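Local structure of DynF (Micromonospora chersina, 6UBL) at residues T31-G36 with V66-S71. The protein is of unknown function but belongs to the dynemicin biosynthesis pathway and holds a palmitic acid within a beta barrel, so it may bind or carry a pathway intermediate. Residues are numbered along the deposited sequence; the frame is centred on the assembly and turned at random.
Sequences TPPEPG and VVRSPS. With PLM (palmitic acid), chain C.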
loop_
_atom_site.group_PDB
_atom_site.type_symbol
_atom_site.label_atom_id
_atom_site.label_comp_id
_atom_site.label_asym_id
_atom_site.label_seq_id
_atom_site.Cartn_x
_atom_site.Cartn_y
_atom_site.Cartn_z
ATOM N N THR A 31 -26.463 6.626 -9.883
ATOM C CA THR A 31 -27.054 7.746 -9.153
ATOM C C THR A 31 -26.203 8.086 -7.937
ATOM O O THR A 31 -26.073 7.246 -7.022
ATOM C CB THR A 31 -28.482 7.395 -8.746
ATOM O OG1 THR A 31 -29.259 7.115 -9.915
ATOM C CG2 THR A 31 -29.127 8.532 -7.969
ATOM N N PRO A 32 -25.572 9.259 -7.898
ATOM C CA PRO A 32 -24.795 9.640 -6.705
ATOM C C PRO A 32 -25.713 9.769 -5.500
ATOM O O PRO A 32 -26.684 10.546 -5.528
ATOM C CB PRO A 32 -24.197 11.002 -7.093
ATOM C CG PRO A 32 -24.167 10.986 -8.617
ATOM C CD PRO A 32 -25.444 10.256 -8.975
ATOM N N PRO A 33 -25.470 9.014 -4.426
ATOM C CA PRO A 33 -26.394 9.041 -3.284
ATOM C C PRO A 33 -26.114 10.188 -2.325
ATOM O O PRO A 33 -25.019 10.749 -2.272
ATOM C CB PRO A 33 -26.125 7.701 -2.589
ATOM C CG PRO A 33 -24.666 7.455 -2.857
ATOM C CD PRO A 33 -24.421 7.982 -4.257
ATOM N N GLU A 34 -27.145 10.522 -1.553
ATOM C CA GLU A 34 -26.968 11.412 -0.421
ATOM C C GLU A 34 -25.998 10.764 0.565
ATOM O O GLU A 34 -25.913 9.533 0.639
ATOM C CB GLU A 34 -28.311 11.638 0.278
ATOM C CG GLU A 34 -29.429 12.117 -0.635
ATOM C CD GLU A 34 -29.278 13.569 -1.040
ATOM O OE1 GLU A 34 -29.458 14.454 -0.180
ATOM O OE2 GLU A 34 -28.973 13.827 -2.223
ATOM N N PRO A 35 -25.249 11.559 1.329
ATOM C CA PRO A 35 -24.310 10.963 2.288
ATOM C C PRO A 35 -25.011 10.023 3.263
ATOM O O PRO A 35 -26.139 10.272 3.703
ATOM C CB PRO A 35 -23.690 12.165 3.011
ATOM C CG PRO A 35 -24.474 13.359 2.599
ATOM C CD PRO A 35 -25.163 13.030 1.299
ATOM N N GLY A 36 -24.318 8.938 3.601
ATOM C CA GLY A 36 -24.841 7.966 4.543
ATOM C C GLY A 36 -23.739 7.024 4.963
ATOM O O GLY A 36 -22.643 7.021 4.392
ATOM N N VAL A 66 -19.359 1.728 6.262
ATOM C CA VAL A 66 -18.563 2.623 5.431
ATOM C C VAL A 66 -19.308 3.944 5.322
ATOM O O VAL A 66 -20.434 3.984 4.812
ATOM C CB VAL A 66 -18.314 2.039 4.031
ATOM C CG1 VAL A 66 -17.559 3.030 3.159
ATOM C CG2 VAL A 66 -17.564 0.702 4.126
ATOM N N VAL A 67 -18.692 5.027 5.800
ATOM C CA VAL A 67 -19.277 6.357 5.638
ATOM C C VAL A 67 -18.850 6.933 4.294
ATOM O O VAL A 67 -17.690 6.791 3.866
ATOM C CB VAL A 67 -18.895 7.300 6.794
ATOM C CG1 VAL A 67 -17.404 7.522 6.858
ATOM C CG2 VAL A 67 -19.630 8.635 6.631
ATOM N N ARG A 68 -19.796 7.580 3.623
ATOM C CA ARG A 68 -19.570 8.262 2.361
ATOM C C ARG A 68 -19.671 9.767 2.565
ATOM O O ARG A 68 -20.564 10.255 3.271
ATOM C CB ARG A 68 -20.599 7.855 1.310
ATOM C CG ARG A 68 -20.426 6.462 0.738
ATOM C CD ARG A 68 -21.554 6.076 -0.238
ATOM N NE ARG A 68 -22.775 5.663 0.434
ATOM C CZ ARG A 68 -23.799 6.455 0.716
ATOM N NH1 ARG A 68 -23.790 7.737 0.366
ATOM N NH2 ARG A 68 -24.863 5.958 1.344
ATOM N N SER A 69 -18.769 10.504 1.922
ATOM C CA SER A 69 -18.890 11.948 1.852
ATOM C C SER A 69 -20.073 12.274 0.953
ATOM O O SER A 69 -20.558 11.413 0.211
ATOM C CB SER A 69 -17.626 12.538 1.225
ATOM O OG SER A 69 -17.537 12.216 -0.169
ATOM N N PRO A 70 -20.538 13.520 0.955
ATOM C CA PRO A 70 -21.446 13.941 -0.114
ATOM C C PRO A 70 -20.728 13.789 -1.446
ATOM O O PRO A 70 -19.503 13.911 -1.533
ATOM C CB PRO A 70 -21.735 15.417 0.206
ATOM C CG PRO A 70 -20.595 15.852 1.083
ATOM C CD PRO A 70 -20.194 14.628 1.866
ATOM N N SER A 71 -21.490 13.504 -2.495
ATOM C CA SER A 71 -20.887 13.412 -3.815
ATOM C C SER A 71 -20.453 14.792 -4.277
ATOM O O SER A 71 -21.113 15.793 -3.993
ATOM C CB SER A 71 -21.890 12.846 -4.828
ATOM O OG SER A 71 -21.306 12.845 -6.118
HETATM C C1 PLM C . -19.689 2.384 -0.287
HETATM O O1 PLM C . -20.151 2.105 0.904
HETATM O O2 PLM C . -20.312 2.994 -1.117
HETATM C C2 PLM C . -18.314 1.851 -0.539
HETATM C C3 PLM C . -18.100 0.402 -0.190
HETATM C C4 PLM C . -16.692 0.032 -0.546
HETATM C C5 PLM C . -16.087 -1.022 0.303
HETATM C C6 PLM C . -14.641 -1.272 -0.054
HETATM C C7 PLM C . -14.332 -2.745 -0.067
HETATM C C8 PLM C . -14.824 -3.445 1.176
HETATM C C9 PLM C . -14.171 -2.967 2.444
HETATM C CA PLM C . -12.977 -3.804 2.812
HETATM C CB PLM C . -13.388 -5.122 3.439
HETATM C CC PLM C . -12.481 -5.515 4.566
HETATM C CD PLM C . -11.558 -6.665 4.269
HETATM C CE PLM C . -10.294 -6.566 5.083
HETATM C CF PLM C . -9.541 -7.848 5.263
HETATM C CG PLM C . -8.323 -7.664 6.095
HETATM O O HOH W 1 -22.456 9.800 -1.087
HETATM O O HOH W 2 -24.169 13.420 -2.333
HETATM O O HOH W 3 -27.363 7.459 1.650
#
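The guanidinium of R68 has the ring of P33 over one face and the carbonyl oxygen of G36 over the other, 3.8 Å above the plane. P33 CG comes to 3.4 Å from R68 NH1, the proline crossing the arginine side chain at about a right angle. At the edge, R68 NH1 gives a nearly straight hydrogen bond of 2.8 Å to E34 O, which lies in the guanidinium plane, although NH1 stands above the carbonyl plane of E34. Two waters continue this edge: one joins NH1 to P33 O and S69 O, the other NH2 to E34 O. Arginine's fan of in-plane donors thus suits a place rich in loop carbonyls. Torsions chi1 (-73°) and chi2 (176°, extended) carry R68 CD to 3.4 Å from O2 of the palmitic acid; the bend at chi3 (-79°) then turns the guanidinium toward E34. O2 lies near the guanidinium plane but 3.9 Å from R68 NE, too far for a hydrogen bond; the charge, partly balanced by NE's salt bridge with D38, may favour an ionised acid. The methyl CG1 of V66 lies against O1 and C2. An alanine at R68 lacks the guanidinium, so the loop would probably lose its direct bond at E34 O and the arginine's share of the water links, and D38 its charged partner. R68 N donates to G36 O at 3.0 Å, nearly along the C=O axis, and glycine has no side chain to crowd the guanidinium. The rigid rings of P35 and P70 pack obliquely without needing donors; small S71 lets P32 CB come close, its OG satisfied by S73 O, while a water bridges P33 O to S71 N. A proline-rich loop entering strand 37-50 thus joins the end of its antiparallel neighbour 54-68, at the carboxyl end of the fatty-acid site in a beta barrel.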